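PDB 4MDY: periplasmic binding protein from Mycobacterium smegmatis, which probably captures an iron complex outside the cytoplasmic membrane and passes it to an ABC transporter for import. Local coordinates for residues P170-K175 with E289-L294; D160-V165 with L201-L206; V101-G106 with P120-T125; V15-A20 with I141-F146; T183-G188 with P212-R217. All coordinates share one frame; numbering follows the deposited sequence. Where two conformers were deposited one is given.

Contact 1. Residues P170-K175 with E289-L294; sequences PQFSGK and ELARVL
The 3-10 turn 170-172 and the type II beta turn from Phe172 to Lys175 meet the last turns of helix 279-294, the closest backbone approach being 6.9 Å between Phe172 CA and Leu294 CA. Phe172 and Leu294 carry the contact. With Phe172 CG anti to the carbonyl carbon (chi1 -64°), the ring enters between side chains of successive helical turns and crosses Leu290 and Leu294 at about a right angle. The ring tip is pressed tightest, Phe172 CZ lying 3.4 Å from Leu290 CB, while CD1 meets Leu294 CD1 at 3.8 Å and the backbone N of Ala291 sits at the ring edge. Leu294 also serves the turn: its CD1 is 4.0 Å from Lys175 CB, and the two side chains slide past each other in opposite directions. Bends at chi2 and chi4 fold the lysine back to the preceding 3-10 segment, where Lys175 NZ donates to Gln171 O at 2.9 Å, nearly along the C=O axis (161°). The joint ties the linker between helix 148-168 and strand 176-181 to the C-terminal helix. Around it, Phe172 stacks on His169 and touches Leu206, while Leu290 rests on Val229 and Ile231 of strand 229-233 and Ile261 of strand 260-262.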
# COMPACT_ATOMS: atom_id res chain seq x y z
N PRO A 170 -12.24 22.56 -0.31
CA PRO A 170 -11.83 23.30 0.88
C PRO A 170 -12.64 22.97 2.15
O PRO A 170 -12.20 23.28 3.26
CB PRO A 170 -12.02 24.77 0.47
CG PRO A 170 -13.05 24.73 -0.61
CD PRO A 170 -12.80 23.44 -1.35
N GLN A 171 -13.81 22.36 1.98
CA GLN A 171 -14.64 21.93 3.11
C GLN A 171 -13.98 20.84 3.97
O GLN A 171 -14.37 20.66 5.12
CB GLN A 171 -15.99 21.42 2.60
CG GLN A 171 -15.90 20.16 1.75
CD GLN A 171 -15.85 20.44 0.26
OE1 GLN A 171 -15.37 21.50 -0.17
NE2 GLN A 171 -16.34 19.50 -0.54
N PHE A 172 -13.00 20.13 3.42
CA PHE A 172 -12.30 19.08 4.19
C PHE A 172 -11.43 19.66 5.30
O PHE A 172 -11.13 18.97 6.28
CB PHE A 172 -11.39 18.22 3.30
CG PHE A 172 -12.09 17.41 2.25
CD1 PHE A 172 -13.48 17.27 2.22
CD2 PHE A 172 -11.34 16.72 1.30
CE1 PHE A 172 -14.09 16.51 1.24
CE2 PHE A 172 -11.95 15.95 0.32
CZ PHE A 172 -13.33 15.85 0.29
N SER A 173 -11.00 20.91 5.15
CA SER A 173 -10.11 21.55 6.11
C SER A 173 -10.67 21.47 7.53
O SER A 173 -11.83 21.78 7.78
CB SER A 173 -9.88 23.02 5.75
OG SER A 173 -8.87 23.58 6.57
N GLY A 174 -9.82 21.02 8.45
CA GLY A 174 -10.20 20.90 9.85
C GLY A 174 -11.16 19.77 10.21
O GLY A 174 -11.62 19.70 11.34
N LYS A 175 -11.45 18.88 9.26
CA LYS A 175 -12.34 17.76 9.53
C LYS A 175 -11.53 16.55 9.97
O LYS A 175 -10.55 16.17 9.32
CB LYS A 175 -13.20 17.43 8.31
CG LYS A 175 -14.11 18.56 7.85
CD LYS A 175 -15.05 19.02 8.96
CE LYS A 175 -16.20 19.85 8.41
NZ LYS A 175 -15.75 21.01 7.61
N GLU A 289 -16.64 10.40 -1.87
CA GLU A 289 -17.23 9.80 -0.66
C GLU A 289 -17.09 10.75 0.52
O GLU A 289 -18.02 10.93 1.30
CB GLU A 289 -16.57 8.46 -0.33
CG GLU A 289 -16.68 7.39 -1.40
CD GLU A 289 -18.07 6.80 -1.56
OE1 GLU A 289 -18.80 6.65 -0.56
OE2 GLU A 289 -18.44 6.47 -2.71
N LEU A 290 -15.92 11.37 0.64
CA LEU A 290 -15.71 12.38 1.68
C LEU A 290 -16.65 13.56 1.50
O LEU A 290 -17.19 14.08 2.48
CB LEU A 290 -14.25 12.87 1.68
CG LEU A 290 -13.20 11.82 2.06
CD1 LEU A 290 -11.81 12.33 1.72
CD2 LEU A 290 -13.29 11.45 3.53
N ALA A 291 -16.84 13.99 0.26
CA ALA A 291 -17.68 15.16 -0.04
C ALA A 291 -19.14 14.87 0.29
O ALA A 291 -19.87 15.75 0.74
CB ALA A 291 -17.53 15.57 -1.49
N ARG A 292 -19.56 13.63 0.04
CA ARG A 292 -20.91 13.16 0.36
C ARG A 292 -21.26 13.28 1.84
O ARG A 292 -22.39 13.62 2.19
CB ARG A 292 -21.10 11.71 -0.10
CG ARG A 292 -22.53 11.20 -0.02
CD ARG A 292 -22.64 9.73 -0.40
NE ARG A 292 -22.14 9.50 -1.76
CZ ARG A 292 -21.83 8.30 -2.27
NH1 ARG A 292 -21.96 7.19 -1.54
NH2 ARG A 292 -21.38 8.22 -3.52
N VAL A 293 -20.29 13.01 2.72
CA VAL A 293 -20.55 13.02 4.16
C VAL A 293 -20.11 14.33 4.85
O VAL A 293 -20.70 14.71 5.86
CB VAL A 293 -19.92 11.80 4.88
CG1 VAL A 293 -20.40 10.50 4.23
CG2 VAL A 293 -18.41 11.85 4.89
N LEU A 294 -19.11 15.01 4.29
CA LEU A 294 -18.61 16.25 4.88
C LEU A 294 -19.23 17.50 4.27
O LEU A 294 -19.29 18.54 4.92
CB LEU A 294 -17.09 16.32 4.78
CG LEU A 294 -16.31 15.25 5.55
CD1 LEU A 294 -14.83 15.39 5.27
CD2 LEU A 294 -16.58 15.33 7.05

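Contact 2. Residues D160-V165 with L201-L206; sequences DRFTTV and LTQMGL
Apolar packing dominates here, and Met204, a selenomethionine, and Phe162 supply most of it. The Met204 side chain, extended beyond CG, runs obliquely past Val165 to Phe162. Met204 CG lies 3.7 Å from Val165 CG1, Met204 SE is 4.0 Å from that same methyl, and the terminal Met204 CE comes within 3.3 Å of Phe162 CE1. Phe162 CB meets Gln203 CB at 3.8 Å, and the ring also meets Tyr279 edge-to-face. Helix 148-168, which presents Phe162 and Val165, is the long helix that in this class of binding protein joins the two lobes; helix 199-203 packs against it from the second lobe and closes in a Schellman motif, with Gly205 at positive phi (106°), Gly205 N bonded to Thr202 O at 3.0 Å and Leu206 N to Leu201 O at 3.2 Å. Polar links skirt the apolar patch. A water donates to Gln203 O at 2.8 Å and is also bonded to Thr163 OG1 at 3.1 Å, so it links a threonine side chain to a backbone carbonyl. The Gln203 amide, its plane 55° from that of the Phe162 ring, is fixed through NE2, which is hydrogen-bonded to Asp159 OD1.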
# COMPACT_ATOMS: atom_id res chain seq x y z
N ASP A 160 0.84 15.71 -6.14
CA ASP A 160 0.05 16.73 -6.83
C ASP A 160 -1.44 16.38 -6.90
O ASP A 160 -2.28 17.26 -6.76
CB ASP A 160 0.58 16.98 -8.24
CG ASP A 160 1.94 17.69 -8.24
OD1 ASP A 160 2.37 18.21 -7.19
OD2 ASP A 160 2.57 17.72 -9.32
N ARG A 161 -1.76 15.11 -7.14
CA ARG A 161 -3.16 14.67 -7.11
C ARG A 161 -3.84 14.99 -5.77
O ARG A 161 -4.93 15.54 -5.75
CB ARG A 161 -3.29 13.17 -7.39
CG ARG A 161 -3.02 12.74 -8.83
CD ARG A 161 -3.97 13.37 -9.84
NE ARG A 161 -5.39 13.10 -9.55
CZ ARG A 161 -6.03 11.97 -9.84
NH1 ARG A 161 -5.40 10.95 -10.44
NH2 ARG A 161 -7.31 11.84 -9.53
N PHE A 162 -3.18 14.67 -4.66
CA PHE A 162 -3.75 14.94 -3.34
C PHE A 162 -3.81 16.45 -3.02
O PHE A 162 -4.78 16.91 -2.42
CB PHE A 162 -3.00 14.17 -2.25
CG PHE A 162 -3.13 12.67 -2.39
CD1 PHE A 162 -4.39 12.08 -2.49
CD2 PHE A 162 -2.01 11.86 -2.43
CE1 PHE A 162 -4.52 10.70 -2.63
CE2 PHE A 162 -2.14 10.49 -2.56
CZ PHE A 162 -3.40 9.91 -2.66
N THR A 163 -2.79 17.19 -3.44
CA THR A 163 -2.80 18.66 -3.34
C THR A 163 -4.00 19.25 -4.09
O THR A 163 -4.64 20.18 -3.61
CB THR A 163 -1.50 19.27 -3.92
OG1 THR A 163 -0.43 19.06 -3.00
CG2 THR A 163 -1.64 20.78 -4.17
N THR A 164 -4.30 18.69 -5.25
CA THR A 164 -5.42 19.14 -6.06
C THR A 164 -6.77 18.82 -5.39
O THR A 164 -7.71 19.60 -5.50
CB THR A 164 -5.37 18.53 -7.48
OG1 THR A 164 -4.21 19.02 -8.16
CG2 THR A 164 -6.60 18.89 -8.29
N VAL A 165 -6.85 17.68 -4.70
CA VAL A 165 -8.06 17.32 -3.96
C VAL A 165 -8.36 18.39 -2.91
O VAL A 165 -9.51 18.82 -2.75
CB VAL A 165 -7.95 15.94 -3.28
CG1 VAL A 165 -9.12 15.70 -2.34
CG2 VAL A 165 -7.88 14.83 -4.32
N LEU A 201 -4.21 11.52 3.58
CA LEU A 201 -5.38 12.18 4.17
C LEU A 201 -5.03 13.60 4.59
O LEU A 201 -5.80 14.53 4.33
CB LEU A 201 -5.91 11.39 5.36
CG LEU A 201 -6.46 10.00 5.05
CD1 LEU A 201 -6.69 9.23 6.34
CD2 LEU A 201 -7.74 10.08 4.24
N THR A 202 -3.88 13.75 5.23
CA THR A 202 -3.37 15.05 5.66
C THR A 202 -3.17 15.98 4.45
O THR A 202 -3.51 17.16 4.50
CB THR A 202 -2.07 14.89 6.47
OG1 THR A 202 -2.34 14.15 7.67
CG2 THR A 202 -1.46 16.24 6.85
N GLN A 203 -2.63 15.43 3.37
CA GLN A 203 -2.39 16.18 2.12
C GLN A 203 -3.69 16.66 1.46
O GLN A 203 -3.68 17.67 0.75
CB GLN A 203 -1.64 15.32 1.10
CG GLN A 203 -0.17 15.08 1.39
CD GLN A 203 0.45 14.13 0.37
OE1 GLN A 203 0.21 12.92 0.40
NE2 GLN A 203 1.23 14.67 -0.55
N MSE A 204 -4.78 15.93 1.67
CA MSE A 204 -6.09 16.34 1.18
C MSE A 204 -6.74 17.40 2.05
O MSE A 204 -7.81 17.91 1.71
CB MSE A 204 -7.03 15.13 1.14
CG MSE A 204 -6.73 14.17 0.01
SE MSE A 204 -8.03 12.71 0.16
CE MSE A 204 -7.45 11.43 -1.21
N GLY A 205 -6.11 17.74 3.18
CA GLY A 205 -6.58 18.81 4.06
C GLY A 205 -7.24 18.34 5.34
O GLY A 205 -7.57 19.16 6.20
N LEU A 206 -7.41 17.03 5.49
CA LEU A 206 -8.05 16.46 6.67
C LEU A 206 -7.12 16.46 7.88
O LEU A 206 -5.89 16.53 7.75
CB LEU A 206 -8.49 15.02 6.39
CG LEU A 206 -9.52 14.84 5.29
CD1 LEU A 206 -9.59 13.38 4.85
CD2 LEU A 206 -10.88 15.33 5.75
O HOH W 1 -1.38 19.05 -0.08

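Contact 3. Residues V101-G106 with P120-T125; sequences VATNAG and PTVAQT
The flat groups of this contact are peptide units lying side by side in a sheet, together with the amide of Gln124 beyond their ends. On one face of the sheet stand the side chains of Val101 and Val122, covered by Ile140, Ile141 and Ala144 of helix 134-144; on the other stand Ala102 and Ala123, the latter touching Phe21. The arrangement is a beta-alpha-beta crossover, in which strand 99-102 leads through helix 109-116 into the parallel neighbouring strand 121-123. At the edges the strands are joined by Ala102 N donating to Val122 O at 2.8 Å, with an N-H...O angle of 154° and the donor nearly along the C=O axis. Farther on, Thr103 packs tightly, its CA only 4.1 Å from Gln124 CA. A chi1 of 61° sets Thr103 OG1 between the backbone N and the carbonyl carbon, and so places Thr103 CG2, anti to the carbonyl carbon, 4.0 Å from Val122 CG1 and 3.6 Å from Ala123 O. Gln124 likewise holds CG in the crowded position and bends at chi2; its CB rests 3.5 Å from Thr103 O, and its NE2 is hydrogen-bonded to Leu107 O. Asn104 and its backbone N are tied to Thr39, Phe131 and Glu40, which holds the departing loop. One buried donor is left over: Gln124 N is 3.9 Å from Ala102 O, too far for a bond, and has no partner anywhere in the model.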
# COMPACT_ATOMS: atom_id res chain seq x y z
N VAL A 101 13.42 -8.04 -6.09
CA VAL A 101 12.95 -6.91 -5.32
C VAL A 101 12.19 -7.41 -4.11
O VAL A 101 11.14 -8.07 -4.23
CB VAL A 101 12.06 -5.98 -6.18
CG1 VAL A 101 11.63 -4.78 -5.36
CG2 VAL A 101 12.82 -5.53 -7.42
N ALA A 102 12.73 -7.10 -2.92
CA ALA A 102 12.17 -7.57 -1.67
C ALA A 102 12.22 -6.49 -0.59
O ALA A 102 12.86 -6.66 0.45
CB ALA A 102 12.87 -8.84 -1.21
N THR A 103 11.53 -5.39 -0.85
CA THR A 103 11.50 -4.27 0.08
C THR A 103 10.34 -4.40 1.07
O THR A 103 10.38 -3.81 2.15
CB THR A 103 11.37 -2.92 -0.67
OG1 THR A 103 10.16 -2.91 -1.42
CG2 THR A 103 12.54 -2.72 -1.60
N ASN A 104 9.33 -5.20 0.72
CA ASN A 104 8.12 -5.36 1.51
C ASN A 104 7.78 -6.84 1.65
O ASN A 104 6.68 -7.28 1.32
CB ASN A 104 6.97 -4.61 0.82
CG ASN A 104 5.73 -4.46 1.69
OD1 ASN A 104 5.76 -4.72 2.90
ND2 ASN A 104 4.65 -4.02 1.09
N ALA A 105 8.76 -7.60 2.14
CA ALA A 105 8.73 -9.06 2.14
C ALA A 105 9.12 -9.70 3.49
O ALA A 105 9.19 -10.93 3.58
CB ALA A 105 9.65 -9.56 1.04
N GLY A 106 9.37 -8.89 4.51
CA GLY A 106 9.82 -9.39 5.81
C GLY A 106 11.25 -9.92 5.78
O GLY A 106 11.62 -10.78 6.58
N PRO A 120 21.28 -10.03 -7.64
CA PRO A 120 21.20 -8.77 -6.91
C PRO A 120 19.82 -8.58 -6.31
O PRO A 120 18.80 -8.75 -6.99
CB PRO A 120 21.49 -7.74 -7.99
CG PRO A 120 22.40 -8.43 -8.94
CD PRO A 120 21.93 -9.87 -8.96
N THR A 121 19.78 -8.26 -5.02
CA THR A 121 18.55 -8.24 -4.25
C THR A 121 18.40 -6.86 -3.61
O THR A 121 19.33 -6.35 -2.99
CB THR A 121 18.57 -9.35 -3.20
OG1 THR A 121 18.55 -10.63 -3.86
CG2 THR A 121 17.37 -9.27 -2.26
N VAL A 122 17.22 -6.27 -3.79
CA VAL A 122 16.91 -4.94 -3.25
C VAL A 122 16.08 -5.12 -1.99
O VAL A 122 14.95 -5.63 -2.04
CB VAL A 122 16.12 -4.07 -4.25
CG1 VAL A 122 15.95 -2.65 -3.71
CG2 VAL A 122 16.80 -4.04 -5.61
N ALA A 123 16.64 -4.70 -0.86
CA ALA A 123 16.00 -4.80 0.45
C ALA A 123 15.36 -3.48 0.88
O ALA A 123 15.59 -2.42 0.27
CB ALA A 123 17.01 -5.23 1.50
N GLN A 124 14.59 -3.56 1.95
CA GLN A 124 14.07 -2.38 2.63
C GLN A 124 15.23 -1.43 2.97
O GLN A 124 16.38 -1.87 3.15
CB GLN A 124 13.29 -2.76 3.89
CG GLN A 124 14.12 -3.40 5.01
CD GLN A 124 14.17 -4.92 4.94
OE1 GLN A 124 14.07 -5.52 3.86
NE2 GLN A 124 14.31 -5.55 6.10
N THR A 125 14.94 -0.15 3.03
CA THR A 125 16.00 0.85 3.19
C THR A 125 16.45 1.00 4.64
O THR A 125 17.62 1.29 4.90
CB THR A 125 15.56 2.22 2.66
OG1 THR A 125 14.28 2.55 3.19
CG2 THR A 125 15.46 2.21 1.16

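Contact 4. Residues V15-A20 with I141-F146; sequences VTVRHA and IGQAVF
Phe146, not a glycine, takes the positive-phi position (67°) at which helix 134-144 ends in a Schellman motif. Its N returns to Gln143 O at 3.1 Å, and the N of the following residue reaches Gly142 O. This backbone twist brings the phenylalanine ring up to strand 15-19, where Val15 meets it tip to tip. CG2 of Val15 sits over one ring face, offset toward the rim, 3.6 Å from the centroid and 27° off the normal, which makes a CH-pi contact; its closest ring atom is Phe146 CE2, at 3.3 Å. The other methyl of Val15, CG1, anti to the backbone N, lies 3.5 Å from Gln143 O, the same carbonyl that accepts the capping bond. Two residues on, Val17 crosses Gln143 obliquely, its CG1 touching Gln143 CB at 3.7 Å and more distantly Ala144 CB. The polar end of Gln143 lies beside the strand without bonding to it directly. Two waters both donate to OE1; one also donates to Thr16 O at 3.0 Å, the other accepts from Arg18 N at 2.8 Å. Backbone polar groups on the outer flank of the strand are thereby linked to the helix. Strand 15-19 pairs antiparallel with strand 22-26, whose Ile26 adds contacts to Ala144 and Phe146, so the N-terminal hairpin lies across the end of helix 134-144, while Val145 and Ile141 face helix 40-46.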
# COMPACT_ATOMS: atom_id res chain seq x y z
N VAL A 15 24.54 0.40 -11.48
CA VAL A 15 23.89 1.19 -10.43
C VAL A 15 24.08 0.48 -9.09
O VAL A 15 24.00 -0.75 -9.01
CB VAL A 15 22.38 1.39 -10.70
CG1 VAL A 15 21.65 1.90 -9.46
CG2 VAL A 15 22.20 2.37 -11.85
N THR A 16 24.34 1.25 -8.05
CA THR A 16 24.47 0.71 -6.71
C THR A 16 23.40 1.33 -5.81
O THR A 16 23.28 2.54 -5.75
CB THR A 16 25.88 0.94 -6.16
OG1 THR A 16 26.81 0.19 -6.96
CG2 THR A 16 25.99 0.52 -4.71
N VAL A 17 22.62 0.49 -5.14
CA VAL A 17 21.62 0.98 -4.19
C VAL A 17 22.00 0.58 -2.77
O VAL A 17 22.60 -0.46 -2.56
CB VAL A 17 20.18 0.52 -4.50
CG1 VAL A 17 19.74 1.07 -5.85
CG2 VAL A 17 20.05 -0.99 -4.46
N ARG A 18 21.63 1.43 -1.82
CA ARG A 18 21.97 1.24 -0.42
C ARG A 18 20.72 0.90 0.37
O ARG A 18 19.70 1.58 0.25
CB ARG A 18 22.64 2.50 0.13
CG ARG A 18 23.74 3.01 -0.78
CD ARG A 18 24.46 4.20 -0.17
NE ARG A 18 25.32 3.81 0.95
CZ ARG A 18 26.60 3.43 0.84
NH1 ARG A 18 27.22 3.39 -0.34
NH2 ARG A 18 27.28 3.10 1.95
N HIS A 19 20.79 -0.16 1.16
CA HIS A 19 19.62 -0.66 1.88
C HIS A 19 20.04 -1.18 3.26
O HIS A 19 21.20 -1.04 3.67
CB HIS A 19 18.91 -1.73 1.04
CG HIS A 19 19.82 -2.82 0.56
ND1 HIS A 19 20.40 -3.73 1.41
CD2 HIS A 19 20.25 -3.15 -0.68
CE1 HIS A 19 21.15 -4.57 0.72
NE2 HIS A 19 21.08 -4.24 -0.55
N ALA A 20 19.09 -1.78 3.97
CA ALA A 20 19.30 -2.20 5.37
C ALA A 20 20.44 -3.19 5.57
O ALA A 20 21.00 -3.27 6.65
CB ALA A 20 18.01 -2.77 5.94
N ILE A 141 13.51 1.18 -5.83
CA ILE A 141 13.15 0.31 -6.97
C ILE A 141 13.40 1.02 -8.31
O ILE A 141 13.95 0.42 -9.24
CB ILE A 141 11.69 -0.18 -6.88
CG1 ILE A 141 11.53 -1.11 -5.69
CG2 ILE A 141 11.26 -0.89 -8.17
CD1 ILE A 141 10.09 -1.44 -5.34
N GLY A 142 13.00 2.29 -8.39
CA GLY A 142 13.29 3.13 -9.54
C GLY A 142 14.77 3.20 -9.85
O GLY A 142 15.17 3.11 -11.01
N GLN A 143 15.59 3.34 -8.81
CA GLN A 143 17.05 3.34 -8.97
C GLN A 143 17.56 2.01 -9.53
O GLN A 143 18.30 1.99 -10.52
CB GLN A 143 17.73 3.64 -7.63
CG GLN A 143 17.62 5.10 -7.24
CD GLN A 143 18.05 5.38 -5.81
OE1 GLN A 143 18.86 4.66 -5.23
NE2 GLN A 143 17.51 6.44 -5.24
N ALA A 144 17.11 0.92 -8.93
CA ALA A 144 17.56 -0.42 -9.28
C ALA A 144 17.20 -0.85 -10.71
O ALA A 144 17.88 -1.71 -11.28
CB ALA A 144 16.98 -1.42 -8.29
N VAL A 145 16.13 -0.28 -11.27
CA VAL A 145 15.71 -0.64 -12.63
C VAL A 145 16.03 0.45 -13.65
O VAL A 145 15.55 0.40 -14.79
CB VAL A 145 14.21 -1.05 -12.68
CG1 VAL A 145 13.94 -2.14 -11.66
CG2 VAL A 145 13.26 0.13 -12.48
N PHE A 146 16.85 1.42 -13.24
CA PHE A 146 17.41 2.43 -14.13
C PHE A 146 16.35 3.39 -14.68
O PHE A 146 16.45 3.85 -15.81
CB PHE A 146 18.20 1.77 -15.27
CG PHE A 146 19.46 1.07 -14.84
CD1 PHE A 146 19.41 -0.14 -14.15
CD2 PHE A 146 20.70 1.60 -15.15
CE1 PHE A 146 20.57 -0.79 -13.76
CE2 PHE A 146 21.87 0.95 -14.77
CZ PHE A 146 21.80 -0.25 -14.07
O HOH W 2 21.27 4.41 -6.93
O HOH W 3 20.21 3.67 -2.85

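Contact 5. Residues T183-G188 with P212-R217; sequences TLYRGG and PALIPR
Arg217, Leu214 and Gly188 bury the most surface here; Arg217 and Leu214 pack on the type I' beta turn from Tyr185 to Gly188, of which Gly188 is the last residue. The turn is closed by two backbone bonds, Tyr185 N to Gly188 O at 2.9 Å and Gly188 N to Tyr185 O at 2.8 Å, the pattern of a two-residue beta hairpin. Arg217 spans its tip. Extended from CG to NE, the side chain runs across Gly187 O, with Arg217 CG 3.3 Å from that oxygen, and then brings NH1 back to it. The resulting hydrogen bond, 2.9 Å between Arg217 NH1 and Gly187 O, is fairly straight (160°), lies in the guanidinium plane and falls on a carbonyl lone pair (C=O...N angle 125°). NH1 also forms a salt bridge with Asp246 OD2. Gly188, at the base of the turn, has no side chain to hold the segments apart, and its CA comes to 3.3 Å from Ile215 O. This close backbone passage leads into the short antiparallel pairing of strands 189-190 and 214-215, in which Ile215 and Val189 share backbone bonds. Leu214 covers the turn beside Tyr185: with CG anti to the backbone N, it places CD1 4.1 Å from Tyr185 CB. The tyrosine ring has Arg186 CG over one face. The chemistry is that of a backbone carbonyl accepting from a charged side chain: the guanidinium probably polarises Gly187 C=O, and the salt bridge to Asp246 probably offsets the charge and helps fix the guanidinium.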
# COMPACT_ATOMS: atom_id res chain seq x y z
N THR A 183 -12.94 -5.08 9.14
CA THR A 183 -13.44 -6.09 10.07
C THR A 183 -13.02 -5.76 11.51
O THR A 183 -11.99 -5.11 11.75
CB THR A 183 -12.93 -7.50 9.70
OG1 THR A 183 -11.50 -7.53 9.74
CG2 THR A 183 -13.39 -7.89 8.30
N LEU A 184 -13.83 -6.19 12.47
CA LEU A 184 -13.46 -6.05 13.88
C LEU A 184 -12.50 -7.18 14.24
O LEU A 184 -12.47 -8.22 13.58
CB LEU A 184 -14.70 -6.09 14.79
CG LEU A 184 -15.80 -5.05 14.52
CD1 LEU A 184 -16.99 -5.28 15.43
CD2 LEU A 184 -15.28 -3.63 14.70
N TYR A 185 -11.69 -6.95 15.27
CA TYR A 185 -10.78 -7.97 15.79
C TYR A 185 -11.12 -8.19 17.25
O TYR A 185 -10.98 -7.28 18.07
CB TYR A 185 -9.31 -7.53 15.67
CG TYR A 185 -8.38 -8.58 16.23
CD1 TYR A 185 -8.04 -9.69 15.48
CD2 TYR A 185 -7.88 -8.48 17.52
CE1 TYR A 185 -7.21 -10.68 15.98
CE2 TYR A 185 -7.05 -9.46 18.04
CZ TYR A 185 -6.72 -10.56 17.27
OH TYR A 185 -5.89 -11.54 17.76
N ARG A 186 -11.58 -9.40 17.58
CA ARG A 186 -11.99 -9.73 18.94
C ARG A 186 -12.89 -8.65 19.53
O ARG A 186 -12.69 -8.22 20.67
CB ARG A 186 -10.76 -9.98 19.83
CG ARG A 186 -9.88 -11.12 19.35
CD ARG A 186 -8.69 -11.37 20.27
NE ARG A 186 -9.08 -11.95 21.56
CZ ARG A 186 -8.79 -11.45 22.76
NH1 ARG A 186 -9.22 -12.08 23.85
NH2 ARG A 186 -8.08 -10.34 22.91
N GLY A 187 -13.85 -8.17 18.74
CA GLY A 187 -14.80 -7.15 19.18
C GLY A 187 -14.30 -5.71 19.17
O GLY A 187 -15.06 -4.78 19.44
N GLY A 188 -13.01 -5.51 18.87
CA GLY A 188 -12.41 -4.18 18.83
C GLY A 188 -12.26 -3.66 17.41
O GLY A 188 -12.39 -4.40 16.43
N PRO A 212 -4.87 4.51 18.60
CA PRO A 212 -4.08 3.28 18.69
C PRO A 212 -4.42 2.32 17.56
O PRO A 212 -5.48 2.42 16.97
CB PRO A 212 -4.46 2.69 20.06
CG PRO A 212 -5.58 3.52 20.59
CD PRO A 212 -5.97 4.54 19.58
N ALA A 213 -3.52 1.38 17.27
CA ALA A 213 -3.70 0.44 16.17
C ALA A 213 -4.93 -0.45 16.39
O ALA A 213 -5.54 -0.94 15.43
CB ALA A 213 -2.46 -0.43 16.01
N LEU A 214 -5.27 -0.64 17.66
CA LEU A 214 -6.44 -1.41 18.05
C LEU A 214 -7.15 -0.67 19.17
O LEU A 214 -6.55 -0.34 20.20
CB LEU A 214 -6.02 -2.80 18.52
CG LEU A 214 -7.13 -3.79 18.88
CD1 LEU A 214 -7.91 -4.21 17.64
CD2 LEU A 214 -6.53 -5.00 19.57
N ILE A 215 -8.43 -0.40 18.95
CA ILE A 215 -9.28 0.25 19.92
C ILE A 215 -10.11 -0.84 20.61
O ILE A 215 -10.96 -1.46 19.97
CB ILE A 215 -10.20 1.27 19.23
CG1 ILE A 215 -9.35 2.29 18.46
CG2 ILE A 215 -11.10 1.96 20.23
CD1 ILE A 215 -10.11 3.00 17.36
N PRO A 216 -9.86 -1.08 21.90
CA PRO A 216 -10.63 -2.12 22.58
C PRO A 216 -12.13 -1.83 22.59
O PRO A 216 -12.53 -0.67 22.51
CB PRO A 216 -10.05 -2.14 23.99
CG PRO A 216 -9.35 -0.83 24.16
CD PRO A 216 -8.90 -0.41 22.80
N ARG A 217 -12.94 -2.87 22.68
CA ARG A 217 -14.39 -2.74 22.55
C ARG A 217 -14.99 -1.69 23.50
O ARG A 217 -15.88 -0.95 23.12
CB ARG A 217 -15.06 -4.09 22.79
CG ARG A 217 -16.49 -4.13 22.29
CD ARG A 217 -17.01 -5.56 22.17
NE ARG A 217 -18.41 -5.54 21.77
CZ ARG A 217 -18.85 -5.27 20.54
NH1 ARG A 217 -17.99 -5.00 19.55
NH2 ARG A 217 -20.15 -5.27 20.29

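In the fold
The five contacts fall into two groups, as expected of a two-lobed binding protein whose lobes are joined by one long helix. Contacts 3 and 4 lie in one lobe, centres 10 Å apart, and touch where Gln124 O meets Ala20 N at 2.8 Å, a probable hydrogen bond. Contacts 1 and 2 sit across the chain's centre from contact 3, with centres 11 Å apart, and share packing of Phe172 and Lys175 on Leu206. Contact 5 belongs to the same second lobe but lies at another extremity, its centre 26 Å from contact 1. Contacts 1 and 4 are 39 Å apart between centres. As in relatives, the solute probably binds between the lobes.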